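Local coordinates for protein UTP-glucose-1-phosphate uridylyltransferase 2 (Trypanosoma brucei, PDB 3GUE) that probably catalyses the reaction of UTP with alpha-D-glucose 1-phosphate to give UDP-glucose and diphosphate, and binds UDP-glucose, at residues S51-E56 with T272-V277; H117-Q120 with N125-F128; A37-G42 with D171-V176; K376-L381 with D421-L426. All coordinates share one frame; numbering follows the deposited sequence.

Overall arrangement
From the N terminus, 37-42 at the end of helix 26-40 opens interaction 3 and 51-56 opens interaction 1. Interaction 2 then opens and closes within a few residues, where helix 107-122 turns into strand 128-132, and so lies within both larger loops. Interaction 3 closes at 171-176, pinning the helix to the loop after strand 165-169. Interaction 1 closes only at 272-277, so the two cross; interaction 1 spans a three-stranded antiparallel sheet. Interaction 4 follows in series, joining helix 378-385, preceded by K376, which binds UDP-glucose, to helix 420-427 in the C-terminal region. Interactions 2 and 3 lie on opposite sides of the chain's centre, about 45 Å apart between their own centres.

Interaction 1: residues S51-E56 with T272-V277; sequences SISPVE and TRRRFV. Unlike the reference sequence in segment 51-56: S53 (reference Phe).
NH2 of R274 donates to OG of S53 over 3.4 Å, a nearly straight bond (160° at the hydrogen) but a weak one. S53 stands where the reference sequence has Phe, and its hydroxyl comes in at the edge of the guanidinium, near the plane, with CB of S53 close behind at 3.5 Å from the same NH2. The arginine reaches over because its chain bends twice, at chi2 (-109°) and again at chi3. NE of R274 also has a long, weak ion pair with D263, while OE1 of E56 stays 6.0 Å from NH1 of R274, without contact, though the opposite charges may attract weakly. The two segments belong to the outer strands of a three-stranded antiparallel sheet, with strand 257-262 between them: S53 bonds through its backbone to Y261, and V277 to A260. Contact is therefore made by side chains reaching across the middle strand. Next to the polar pair along 51-56, CG2 of I52 meets CG2 of V277 at 3.7 Å, the two side chains crossing at a slant, and I52 also rests on A260. Further along, CG2 of V55 comes to the edge of the F276 ring, 4.4 Å from CE1 of F276. That ring meets the ring of Y261 with the planes only about 15° apart, and the side chain of V277 lies about 9 Å from G257, which binds UDP-glucose.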
loop_
_atom_site.group_PDB
_atom_site.type_symbol
_atom_site.label_atom_id
_atom_site.label_comp_id
_atom_site.label_asym_id
_atom_site.label_seq_id
_atom_site.Cartn_x
_atom_site.Cartn_y
_atom_site.Cartn_z
ATOM N N SER A 51 -19.811 -7.976 13.035
ATOM C CA SER A 51 -20.424 -6.800 12.394
ATOM C C SER A 51 -20.498 -6.939 10.877
ATOM O O SER A 51 -21.100 -6.102 10.181
ATOM C CB SER A 51 -19.663 -5.510 12.773
ATOM O OG SER A 51 -18.409 -5.423 12.104
ATOM N N ILE A 52 -19.876 -7.996 10.366
ATOM C CA ILE A 52 -19.762 -8.180 8.936
ATOM C C ILE A 52 -20.032 -9.616 8.516
ATOM O O ILE A 52 -20.023 -10.549 9.338
ATOM C CB ILE A 52 -18.368 -7.756 8.418
ATOM C CG1 ILE A 52 -17.267 -8.427 9.251
ATOM C CG2 ILE A 52 -18.261 -6.225 8.408
ATOM C CD1 ILE A 52 -15.945 -8.527 8.565
ATOM N N SER A 53 -20.269 -9.758 7.222
ATOM C CA SER A 53 -20.532 -11.030 6.574
ATOM C C SER A 53 -19.501 -11.168 5.463
ATOM O O SER A 53 -19.076 -10.157 4.902
ATOM C CB SER A 53 -21.923 -11.009 5.969
ATOM O OG SER A 53 -22.876 -11.031 7.008
ATOM N N PRO A 54 -19.079 -12.406 5.148
ATOM C CA PRO A 54 -18.128 -12.590 4.045
ATOM C C PRO A 54 -18.709 -12.329 2.639
ATOM O O PRO A 54 -19.879 -12.582 2.385
ATOM C CB PRO A 54 -17.691 -14.051 4.194
ATOM C CG PRO A 54 -18.822 -14.709 4.907
ATOM C CD PRO A 54 -19.421 -13.683 5.805
ATOM N N VAL A 55 -17.873 -11.802 1.757
ATOM C CA VAL A 55 -18.176 -11.715 0.329
ATOM C C VAL A 55 -17.863 -13.059 -0.348
ATOM O O VAL A 55 -16.691 -13.430 -0.519
ATOM C CB VAL A 55 -17.374 -10.581 -0.362
ATOM C CG1 VAL A 55 -17.684 -10.543 -1.862
ATOM C CG2 VAL A 55 -17.656 -9.252 0.270
ATOM N N GLU A 56 -18.919 -13.744 -0.771
ATOM C CA GLU A 56 -18.848 -15.119 -1.262
ATOM C C GLU A 56 -18.569 -15.224 -2.755
ATOM O O GLU A 56 -18.058 -16.247 -3.246
ATOM C CB GLU A 56 -20.151 -15.853 -0.908
ATOM C CG GLU A 56 -21.390 -15.480 -1.745
ATOM C CD GLU A 56 -22.257 -14.343 -1.172
ATOM O OE1 GLU A 56 -21.727 -13.349 -0.587
ATOM O OE2 GLU A 56 -23.499 -14.450 -1.342
ATOM N N THR A 272 -32.521 -2.409 4.462
ATOM C CA THR A 272 -31.413 -2.929 5.258
ATOM C C THR A 272 -30.254 -3.361 4.342
ATOM O O THR A 272 -29.385 -4.139 4.741
ATOM C CB THR A 272 -31.882 -4.112 6.154
ATOM O OG1 THR A 272 -33.225 -3.877 6.597
ATOM C CG2 THR A 272 -30.975 -4.284 7.372
ATOM N N ARG A 273 -30.239 -2.808 3.128
ATOM C CA ARG A 273 -29.394 -3.281 2.013
ATOM C C ARG A 273 -27.902 -3.512 2.285
ATOM O O ARG A 273 -27.298 -2.848 3.136
ATOM C CB ARG A 273 -29.559 -2.368 0.788
ATOM C CG ARG A 273 -29.093 -0.928 0.971
ATOM C CD ARG A 273 -28.441 -0.377 -0.296
ATOM N NE ARG A 273 -29.164 -0.729 -1.522
ATOM C CZ ARG A 273 -28.807 -1.697 -2.366
ATOM N NH1 ARG A 273 -27.724 -2.434 -2.133
ATOM N NH2 ARG A 273 -29.536 -1.930 -3.447
ATOM N N ARG A 274 -27.335 -4.456 1.530
ATOM C CA ARG A 274 -25.912 -4.795 1.551
ATOM C C ARG A 274 -25.035 -3.666 1.032
ATOM O O ARG A 274 -25.295 -3.109 -0.034
ATOM C CB ARG A 274 -25.647 -6.010 0.658
ATOM C CG ARG A 274 -26.354 -7.285 1.058
ATOM C CD ARG A 274 -25.377 -8.304 1.612
ATOM N NE ARG A 274 -24.972 -8.025 2.990
ATOM C CZ ARG A 274 -24.683 -8.961 3.899
ATOM N NH1 ARG A 274 -24.773 -10.250 3.589
ATOM N NH2 ARG A 274 -24.314 -8.604 5.127
ATOM N N ARG A 275 -23.976 -3.349 1.776
ATOM C CA ARG A 275 -22.961 -2.422 1.293
ATOM C C ARG A 275 -21.602 -3.069 1.536
ATOM O O ARG A 275 -21.441 -3.866 2.467
ATOM C CB ARG A 275 -23.066 -1.049 1.982
ATOM C CG ARG A 275 -24.383 -0.801 2.705
ATOM C CD ARG A 275 -24.706 0.683 2.907
ATOM N NE ARG A 275 -25.400 1.274 1.756
ATOM C CZ ARG A 275 -26.410 2.142 1.842
ATOM N NH1 ARG A 275 -26.865 2.530 3.027
ATOM N NH2 ARG A 275 -26.982 2.619 0.740
ATOM N N PHE A 276 -20.648 -2.765 0.663
ATOM C CA PHE A 276 -19.273 -3.200 0.819
ATOM C C PHE A 276 -18.640 -2.540 2.038
ATOM O O PHE A 276 -18.965 -1.399 2.372
ATOM C CB PHE A 276 -18.447 -2.790 -0.402
ATOM C CG PHE A 276 -18.555 -3.725 -1.589
ATOM C CD1 PHE A 276 -18.293 -5.091 -1.460
ATOM C CD2 PHE A 276 -18.825 -3.218 -2.848
ATOM C CE1 PHE A 276 -18.344 -5.928 -2.552
ATOM C CE2 PHE A 276 -18.887 -4.048 -3.938
ATOM C CZ PHE A 276 -18.644 -5.406 -3.790
ATOM N N VAL A 277 -17.758 -3.276 2.711
ATOM C CA VAL A 277 -16.862 -2.704 3.707
ATOM C C VAL A 277 -15.441 -3.216 3.466
ATOM O O VAL A 277 -15.233 -4.348 3.018
ATOM C CB VAL A 277 -17.300 -2.933 5.220
ATOM C CG1 VAL A 277 -18.831 -3.033 5.393
ATOM C CG2 VAL A 277 -16.608 -4.139 5.841
#

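Interaction 2: residues H117-Q120 with N125-F128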
loop_
_atom_site.group_PDB
_atom_site.type_symbol
_atom_site.label_atom_id
_atom_site.label_comp_id
_atom_site.label_asym_id
_atom_site.label_seq_id
_atom_site.Cartn_x
_atom_site.Cartn_y
_atom_site.Cartn_z
ATOM N N HIS A 117 7.445 3.274 -20.933
ATOM C CA HIS A 117 7.028 2.229 -21.901
ATOM C C HIS A 117 5.590 2.451 -22.372
ATOM O O HIS A 117 5.295 2.311 -23.555
ATOM C CB HIS A 117 7.170 0.797 -21.337
ATOM C CG HIS A 117 6.892 -0.286 -22.347
ATOM N ND1 HIS A 117 7.883 -0.850 -23.124
ATOM C CD2 HIS A 117 5.744 -0.911 -22.704
ATOM C CE1 HIS A 117 7.357 -1.760 -23.926
ATOM N NE2 HIS A 117 6.062 -1.825 -23.683
ATOM N N PHE A 118 4.709 2.761 -21.417
ATOM C CA PHE A 118 3.285 3.018 -21.682
ATOM C C PHE A 118 3.127 4.180 -22.668
ATOM O O PHE A 118 2.495 4.033 -23.712
ATOM C CB PHE A 118 2.546 3.318 -20.365
ATOM C CG PHE A 118 1.039 3.245 -20.476
ATOM C CD1 PHE A 118 0.364 2.085 -20.127
ATOM C CD2 PHE A 118 0.303 4.339 -20.933
ATOM C CE1 PHE A 118 -1.037 2.009 -20.224
ATOM C CE2 PHE A 118 -1.095 4.279 -21.050
ATOM C CZ PHE A 118 -1.767 3.111 -20.687
ATOM N N ARG A 119 3.707 5.325 -22.325
ATOM C CA ARG A 119 3.697 6.510 -23.189
ATOM C C ARG A 119 4.274 6.297 -24.601
ATOM O O ARG A 119 3.695 6.778 -25.593
ATOM C CB ARG A 119 4.387 7.674 -22.477
ATOM C CG ARG A 119 3.617 8.190 -21.265
ATOM C CD ARG A 119 4.490 9.094 -20.424
ATOM N NE ARG A 119 3.728 9.992 -19.559
ATOM C CZ ARG A 119 4.287 10.812 -18.678
ATOM N NH1 ARG A 119 5.605 10.837 -18.554
ATOM N NH2 ARG A 119 3.539 11.610 -17.929
ATOM N N GLN A 120 5.397 5.582 -24.697
ATOM C CA GLN A 120 6.003 5.255 -26.006
ATOM C C GLN A 120 5.057 4.386 -26.848
ATOM O O GLN A 120 4.565 4.819 -27.895
ATOM C CB GLN A 120 7.365 4.535 -25.846
ATOM C CG GLN A 120 8.522 5.380 -25.284
ATOM C CD GLN A 120 9.208 6.280 -26.329
ATOM O OE1 GLN A 120 9.043 6.096 -27.539
ATOM N NE2 GLN A 120 9.994 7.251 -25.851
ATOM N N ASN A 125 0.817 10.742 -24.126
ATOM C CA ASN A 125 1.514 11.368 -22.979
ATOM C C ASN A 125 0.646 11.401 -21.697
ATOM O O ASN A 125 0.310 12.469 -21.184
ATOM C CB ASN A 125 2.012 12.783 -23.383
ATOM C CG ASN A 125 2.992 13.410 -22.358
ATOM O OD1 ASN A 125 3.647 12.713 -21.580
ATOM N ND2 ASN A 125 3.092 14.735 -22.377
ATOM N N VAL A 126 0.292 10.222 -21.190
ATOM C CA VAL A 126 -0.623 10.084 -20.038
ATOM C C VAL A 126 -0.050 10.798 -18.810
ATOM O O VAL A 126 1.117 10.570 -18.453
ATOM C CB VAL A 126 -0.927 8.576 -19.725
ATOM C CG1 VAL A 126 0.356 7.838 -19.351
ATOM C CG2 VAL A 126 -1.991 8.410 -18.618
ATOM N N PRO A 127 -0.849 11.682 -18.176
ATOM C CA PRO A 127 -0.392 12.365 -16.977
ATOM C C PRO A 127 -0.027 11.402 -15.851
ATOM O O PRO A 127 -0.611 10.311 -15.717
ATOM C CB PRO A 127 -1.583 13.276 -16.614
ATOM C CG PRO A 127 -2.253 13.510 -17.899
ATOM C CD PRO A 127 -2.188 12.159 -18.563
ATOM N N PHE A 128 0.995 11.779 -15.083
ATOM C CA PHE A 128 1.529 10.939 -14.018
ATOM C C PHE A 128 1.866 11.769 -12.796
ATOM O O PHE A 128 2.462 12.839 -12.925
ATOM C CB PHE A 128 2.803 10.235 -14.478
ATOM C CG PHE A 128 3.478 9.392 -13.401
ATOM C CD1 PHE A 128 2.956 8.147 -13.024
ATOM C CD2 PHE A 128 4.656 9.830 -12.793
ATOM C CE1 PHE A 128 3.588 7.371 -12.037
ATOM C CE2 PHE A 128 5.318 9.032 -11.797
ATOM C CZ PHE A 128 4.786 7.819 -11.433
#
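The carbonyl oxygen of V126 takes two hydrogen bonds from one arginine: R119 NE lies 2.9 Å from V126 O, and R119 NH2 lies 2.7 Å from it. Both nitrogens approach from the same face of the carbonyl plane, tilted from it, while the oxygen sits close to the guanidinium plane; this side-on grip restrains the group's rotation. An extended chain from CG to NE carries R119 there. OD1 of N125 lies over one guanidinium face, 3.3 Å above the plane and toward its rim; its angle to NE is too poor for a hydrogen bond, and the amide is turned 62° from the guanidinium. The contact closes the turn from helix 107-122 into strand 128-132, part of a beta-alpha-beta crossover from the neighbouring parallel strand 77-83. The carbonyl oxygen of P127 accepts a backbone bond from V79 of strand 77-83. On the apolar side, CG1 of V126 touches both CG of R119 and CD2 of F118, 3.8 Å from each.

Interaction 3: residues A37-G42 with D171-V176; sequences ALVRKG and DNFFPV
V39 reaches F173 with both its branch and its backbone. CG1 of V39, placed anti to the backbone N (chi1 168°), lies 3.9 Å from CE1 of F173, and V39 O comes within 3.7 Å of the same ring carbon. At R40 it is the main chain that touches: CA sits over the centre of the F173 ring, 3.9 Å from the centroid and only 8° off the normal, a CH-pi contact. R40 O is near CE2 of F173, 3.9 Å away. The long side chain of R40 leads away from the ring, its guanidinium folding back with one face over CA of A37. Its NH2 bonds to ND1 of H36, and NE2 of the same imidazole bonds to the carbonyl oxygen of F173, making H36 a polar bridge alongside the aromatic contact. F173 belongs to the loop linking strands 165-169 and 186-187 of a four-stranded antiparallel sheet, and it also touches I168 and Y346, joining that sheet to the end of helix 26-40. The loop is shaped by an Asx turn, in which OD1 of N172 accepts from F174 N at 3.1 Å. Past R40, K41 leaves helical backbone angles, and G42, with positive phi, is the C-prime residue of a Schellman motif: G42 N bonds V39 O at 2.9 Å and E43 N bonds L38 O.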
loop_
_atom_site.group_PDB
_atom_site.type_symbol
_atom_site.label_atom_id
_atom_site.label_comp_id
_atom_site.label_asym_id
_atom_site.label_seq_id
_atom_site.Cartn_x
_atom_site.Cartn_y
_atom_site.Cartn_z
ATOM N N ALA A 37 -12.080 14.147 18.196
ATOM C CA ALA A 37 -13.323 14.028 18.970
ATOM C C ALA A 37 -13.721 12.568 19.187
ATOM O O ALA A 37 -13.917 12.181 20.328
ATOM C CB ALA A 37 -14.457 14.791 18.321
ATOM N N LEU A 38 -13.763 11.755 18.115
ATOM C CA LEU A 38 -14.236 10.362 18.206
ATOM C C LEU A 38 -13.355 9.511 19.090
ATOM O O LEU A 38 -13.848 8.838 19.992
ATOM C CB LEU A 38 -14.375 9.684 16.829
ATOM C CG LEU A 38 -15.442 10.195 15.852
ATOM C CD1 LEU A 38 -15.512 9.276 14.664
ATOM C CD2 LEU A 38 -16.818 10.379 16.516
ATOM N N VAL A 39 -12.052 9.559 18.810
ATOM C CA VAL A 39 -11.043 8.769 19.495
ATOM C C VAL A 39 -10.903 9.167 20.966
ATOM O O VAL A 39 -10.718 8.294 21.838
ATOM C CB VAL A 39 -9.693 8.828 18.702
ATOM C CG1 VAL A 39 -8.505 8.270 19.507
ATOM C CG2 VAL A 39 -9.842 8.093 17.397
ATOM N N ARG A 40 -11.052 10.463 21.259
ATOM C CA ARG A 40 -11.039 10.952 22.655
ATOM C C ARG A 40 -12.098 10.291 23.529
ATOM O O ARG A 40 -11.852 10.060 24.701
ATOM C CB ARG A 40 -11.104 12.487 22.729
ATOM C CG ARG A 40 -12.399 13.109 23.282
ATOM C CD ARG A 40 -12.167 14.611 23.568
ATOM N NE ARG A 40 -11.553 15.204 22.385
ATOM C CZ ARG A 40 -12.150 16.066 21.568
ATOM N NH1 ARG A 40 -13.358 16.503 21.855
ATOM N NH2 ARG A 40 -11.506 16.511 20.476
ATOM N N LYS A 41 -13.243 9.940 22.929
ATOM C CA LYS A 41 -14.342 9.200 23.607
ATOM C C LYS A 41 -14.229 7.673 23.469
ATOM O O LYS A 41 -15.189 6.960 23.736
ATOM C CB LYS A 41 -15.728 9.607 23.082
ATOM C CG LYS A 41 -15.769 10.827 22.207
ATOM C CD LYS A 41 -15.860 12.089 23.011
ATOM C CE LYS A 41 -15.986 13.277 22.086
ATOM N NZ LYS A 41 -16.836 14.317 22.718
ATOM N N GLY A 42 -13.074 7.178 23.035
ATOM C CA GLY A 42 -12.831 5.739 23.000
ATOM C C GLY A 42 -13.208 4.991 21.729
ATOM O O GLY A 42 -13.279 3.761 21.746
ATOM N N ASP A 171 -2.718 8.540 26.273
ATOM C CA ASP A 171 -3.320 8.927 27.584
ATOM C C ASP A 171 -4.176 10.191 27.571
ATOM O O ASP A 171 -5.345 10.160 27.989
ATOM C CB ASP A 171 -2.287 8.929 28.741
ATOM C CG ASP A 171 -1.121 9.933 28.529
ATOM O OD1 ASP A 171 -1.135 10.716 27.551
ATOM O OD2 ASP A 171 -0.189 9.944 29.368
ATOM N N ASN A 172 -3.641 11.294 27.061
ATOM C CA ASN A 172 -4.387 12.564 27.112
ATOM C C ASN A 172 -4.752 13.188 25.753
ATOM O O ASN A 172 -5.318 14.293 25.703
ATOM C CB ASN A 172 -3.707 13.592 28.074
ATOM C CG ASN A 172 -2.367 14.142 27.550
ATOM O OD1 ASN A 172 -2.068 14.120 26.354
ATOM N ND2 ASN A 172 -1.568 14.643 28.451
ATOM N N PHE A 173 -4.378 12.508 24.674
ATOM C CA PHE A 173 -4.687 12.904 23.271
ATOM C C PHE A 173 -4.070 14.227 22.770
ATOM O O PHE A 173 -4.430 14.731 21.704
ATOM C CB PHE A 173 -6.207 12.810 22.978
ATOM C CG PHE A 173 -6.833 11.506 23.457
ATOM C CD1 PHE A 173 -6.757 10.353 22.676
ATOM C CD2 PHE A 173 -7.458 11.426 24.711
ATOM C CE1 PHE A 173 -7.318 9.147 23.123
ATOM C CE2 PHE A 173 -8.021 10.205 25.173
ATOM C CZ PHE A 173 -7.944 9.077 24.367
ATOM N N PHE A 174 -3.135 14.766 23.540
ATOM C CA PHE A 174 -2.363 15.941 23.104
ATOM C C PHE A 174 -1.379 15.550 22.015
ATOM O O PHE A 174 -0.958 14.416 21.985
ATOM C CB PHE A 174 -1.628 16.553 24.287
ATOM C CG PHE A 174 -2.456 17.577 25.041
ATOM C CD1 PHE A 174 -2.155 18.930 24.954
ATOM C CD2 PHE A 174 -3.540 17.174 25.824
ATOM C CE1 PHE A 174 -2.931 19.884 25.648
ATOM C CE2 PHE A 174 -4.330 18.098 26.514
ATOM C CZ PHE A 174 -4.034 19.459 26.417
ATOM N N PRO A 175 -0.992 16.480 21.122
ATOM C CA PRO A 175 0.086 16.041 20.220
ATOM C C PRO A 175 1.348 15.730 21.031
ATOM O O PRO A 175 1.694 16.448 21.988
ATOM C CB PRO A 175 0.357 17.277 19.341
ATOM C CG PRO A 175 -0.815 18.156 19.516
ATOM C CD PRO A 175 -1.368 17.879 20.890
ATOM N N VAL A 176 2.024 14.664 20.625
ATOM C CA VAL A 176 3.226 14.196 21.277
ATOM C C VAL A 176 4.353 15.187 21.014
ATOM O O VAL A 176 4.378 15.874 19.990
ATOM C CB VAL A 176 3.570 12.738 20.842
ATOM C CG1 VAL A 176 4.058 12.674 19.388
ATOM C CG2 VAL A 176 4.550 12.058 21.826
#

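Interaction 4: residues K376-L381 with D421-L426; sequences KTCSDL and DGFEKL. With UPG (uridine-5'-diphosphate-glucose), chain C.
C378 and L381, one helical turn apart, meet the ring of F423 in a buried contact between helices 378-385 and 420-427. SG of C378 packs 3.7 Å from CB of F423 and comes obliquely to the ring, 45° off its normal, in a sulfur-aromatic contact. C378 O stands over one ring face, 3.7 Å above the plane and toward the rim, while CD2 of L381 meets CE2 of F423 at 3.6 Å. With its CG anti to the backbone N (chi1 172°), F423 also reaches L382 and R385 farther along helix 378-385, and L412 on strand 409-412. That strand borders the parallel sheet of the C-terminal region, a beta-helix in eukaryotic relatives. The start of helix 378-385 is fixed by a capping box. D380 N bonds to OG1 of T377 at 3.2 Å, and D380 OD2 in return accepts from T377 N. The same carboxylate oxygen takes K376 N at 2.9 Å, so both residues before the helix are anchored to it; OG of S379 and OG1 of T377 share a hydrogen bond. From this base the K376 chain, bent at chi2 and chi3, reaches into the ligand pocket, with NZ 2.8 Å from O1A of UDP-glucose. NZ further bonds the bridging O3A and glucose O6', and pairs with D221. NZ thus spans diphosphate and sugar, probably offsetting negative charge on the former, as would suit the predicted UTP binding.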
loop_
_atom_site.group_PDB
_atom_site.type_symbol
_atom_site.label_atom_id
_atom_site.label_comp_id
_atom_site.label_asym_id
_atom_site.label_seq_id
_atom_site.Cartn_x
_atom_site.Cartn_y
_atom_site.Cartn_z
ATOM N N LYS A 376 4.843 -5.222 1.620
ATOM C CA LYS A 376 4.484 -4.609 2.896
ATOM C C LYS A 376 5.562 -4.911 3.933
ATOM O O LYS A 376 5.788 -4.122 4.871
ATOM C CB LYS A 376 3.164 -5.197 3.436
ATOM C CG LYS A 376 2.038 -5.322 2.457
ATOM C CD LYS A 376 1.446 -3.973 2.157
ATOM C CE LYS A 376 1.913 -3.449 0.820
ATOM N NZ LYS A 376 1.033 -2.321 0.423
ATOM N N THR A 377 6.245 -6.035 3.728
ATOM C CA THR A 377 7.235 -6.534 4.683
ATOM C C THR A 377 8.547 -6.956 4.000
ATOM O O THR A 377 8.640 -7.015 2.765
ATOM C CB THR A 377 6.712 -7.773 5.452
ATOM O OG1 THR A 377 6.555 -8.853 4.529
ATOM C CG2 THR A 377 5.395 -7.485 6.169
ATOM N N CYS A 378 9.545 -7.259 4.826
ATOM C CA CYS A 378 10.841 -7.726 4.351
ATOM C C CYS A 378 10.709 -9.140 3.768
ATOM O O CYS A 378 11.433 -9.465 2.838
ATOM C CB CYS A 378 11.899 -7.675 5.465
ATOM S SG CYS A 378 12.551 -6.047 5.903
ATOM N N SER A 379 9.769 -9.947 4.297
ATOM C CA SER A 379 9.375 -11.231 3.683
ATOM C C SER A 379 8.864 -11.134 2.254
ATOM O O SER A 379 9.227 -11.963 1.417
ATOM C CB SER A 379 8.408 -12.078 4.549
ATOM O OG SER A 379 7.362 -11.331 5.163
ATOM N N ASP A 380 8.057 -10.110 1.991
ATOM C CA ASP A 380 7.576 -9.768 0.657
ATOM C C ASP A 380 8.710 -9.331 -0.238
ATOM O O ASP A 380 8.763 -9.708 -1.439
ATOM C CB ASP A 380 6.564 -8.619 0.722
ATOM C CG ASP A 380 5.220 -8.995 1.347
ATOM O OD1 ASP A 380 4.774 -10.139 1.265
ATOM O OD2 ASP A 380 4.576 -8.092 1.929
ATOM N N LEU A 381 9.598 -8.524 0.345
ATOM C CA LEU A 381 10.783 -7.977 -0.342
ATOM C C LEU A 381 11.730 -9.061 -0.798
ATOM O O LEU A 381 12.268 -8.977 -1.899
ATOM C CB LEU A 381 11.539 -7.011 0.555
ATOM C CG LEU A 381 12.764 -6.346 -0.087
ATOM C CD1 LEU A 381 12.312 -5.514 -1.303
ATOM C CD2 LEU A 381 13.483 -5.498 0.987
ATOM N N ASP A 421 17.510 -3.817 8.449
ATOM C CA ASP A 421 18.823 -4.132 8.990
ATOM C C ASP A 421 19.004 -5.601 9.352
ATOM O O ASP A 421 20.086 -6.160 9.170
ATOM C CB ASP A 421 19.059 -3.295 10.250
ATOM C CG ASP A 421 20.498 -3.134 10.552
ATOM O OD1 ASP A 421 21.197 -2.538 9.693
ATOM O OD2 ASP A 421 20.939 -3.603 11.637
ATOM N N GLY A 422 17.961 -6.216 9.907
ATOM C CA GLY A 422 18.003 -7.628 10.257
ATOM C C GLY A 422 17.892 -8.486 9.011
ATOM O O GLY A 422 18.598 -9.504 8.889
ATOM N N PHE A 423 17.007 -8.055 8.093
ATOM C CA PHE A 423 16.754 -8.710 6.808
ATOM C C PHE A 423 18.022 -8.708 5.983
ATOM O O PHE A 423 18.241 -9.615 5.201
ATOM C CB PHE A 423 15.618 -8.023 6.015
ATOM C CG PHE A 423 15.454 -8.566 4.596
ATOM C CD1 PHE A 423 15.101 -9.906 4.376
ATOM C CD2 PHE A 423 15.651 -7.737 3.487
ATOM C CE1 PHE A 423 14.980 -10.425 3.060
ATOM C CE2 PHE A 423 15.525 -8.235 2.177
ATOM C CZ PHE A 423 15.185 -9.598 1.969
ATOM N N GLU A 424 18.815 -7.653 6.146
ATOM C CA GLU A 424 20.117 -7.477 5.489
ATOM C C GLU A 424 21.140 -8.596 5.743
ATOM O O GLU A 424 21.871 -8.979 4.829
ATOM C CB GLU A 424 20.673 -6.092 5.796
ATOM C CG GLU A 424 19.931 -5.017 4.987
ATOM C CD GLU A 424 20.310 -3.604 5.321
ATOM O OE1 GLU A 424 19.719 -2.694 4.708
ATOM O OE2 GLU A 424 21.183 -3.386 6.186
ATOM N N LYS A 425 21.185 -9.132 6.957
ATOM C CA LYS A 425 22.038 -10.292 7.221
ATOM C C LYS A 425 21.612 -11.583 6.506
ATOM O O LYS A 425 22.468 -12.402 6.103
ATOM C CB LYS A 425 22.235 -10.502 8.731
ATOM C CG LYS A 425 23.488 -9.735 9.232
ATOM C CD LYS A 425 23.384 -9.222 10.652
ATOM C CE LYS A 425 23.045 -7.736 10.667
ATOM N NZ LYS A 425 24.273 -6.866 10.499
ATOM N N LEU A 426 20.296 -11.755 6.343
ATOM C CA LEU A 426 19.729 -12.947 5.711
ATOM C C LEU A 426 20.154 -13.128 4.236
ATOM O O LEU A 426 20.491 -14.246 3.807
ATOM C CB LEU A 426 18.189 -12.928 5.831
ATOM C CG LEU A 426 17.447 -14.142 5.291
ATOM C CD1 LEU A 426 17.850 -15.369 6.146
ATOM C CD2 LEU A 426 15.911 -13.965 5.302
HETATM N N1 UPG C . 0.939 5.726 1.629
HETATM C C2 UPG C . 0.758 7.092 1.333
HETATM N N3 UPG C . 0.317 7.911 2.357
HETATM C C4 UPG C . 0.051 7.453 3.626
HETATM C C5 UPG C . 0.208 6.094 3.925
HETATM C C6 UPG C . 0.648 5.220 2.935
HETATM O O2 UPG C . 0.993 7.613 0.232
HETATM O O4 UPG C . -0.324 8.282 4.467
HETATM C C1C UPG C . 1.410 4.794 0.555
HETATM C C2C UPG C . 2.556 3.815 0.828
HETATM O O2C UPG C . 3.828 4.465 0.687
HETATM C C3C UPG C . 2.325 2.819 -0.306
HETATM C C4C UPG C . 0.808 2.732 -0.360
HETATM O O4C UPG C . 0.290 3.943 0.254
HETATM O O3C UPG C . 2.781 3.395 -1.529
HETATM C C5C UPG C . 0.269 1.519 0.465
HETATM O O5C UPG C . 0.461 1.641 1.849
HETATM P PA UPG C . 0.906 0.373 2.742
HETATM O O1A UPG C . 2.040 -0.242 1.994
HETATM O O2A UPG C . 1.082 0.734 4.153
HETATM O O3A UPG C . -0.390 -0.626 2.569
HETATM P PB UPG C . -1.719 -0.691 3.505
HETATM O O1B UPG C . -2.276 0.669 3.605
HETATM O O2B UPG C . -1.464 -1.483 4.749
HETATM O O3B UPG C . -2.610 -1.661 2.587
HETATM C "C1'" UPG C . -3.047 -1.181 1.262
HETATM C "C2'" UPG C . -4.569 -1.182 1.219
HETATM C "C3'" UPG C . -5.038 -2.600 1.521
HETATM C "C4'" UPG C . -4.478 -3.548 0.448
HETATM C "C5'" UPG C . -2.931 -3.459 0.407
HETATM C "C6'" UPG C . -2.396 -4.132 -0.831
HETATM O "O2'" UPG C . -5.120 -0.278 2.194
HETATM O "O3'" UPG C . -6.453 -2.615 1.589
HETATM O "O4'" UPG C . -4.878 -4.886 0.706
HETATM O "O5'" UPG C . -2.453 -2.090 0.314
HETATM O "O6'" UPG C . -0.997 -4.373 -0.666
#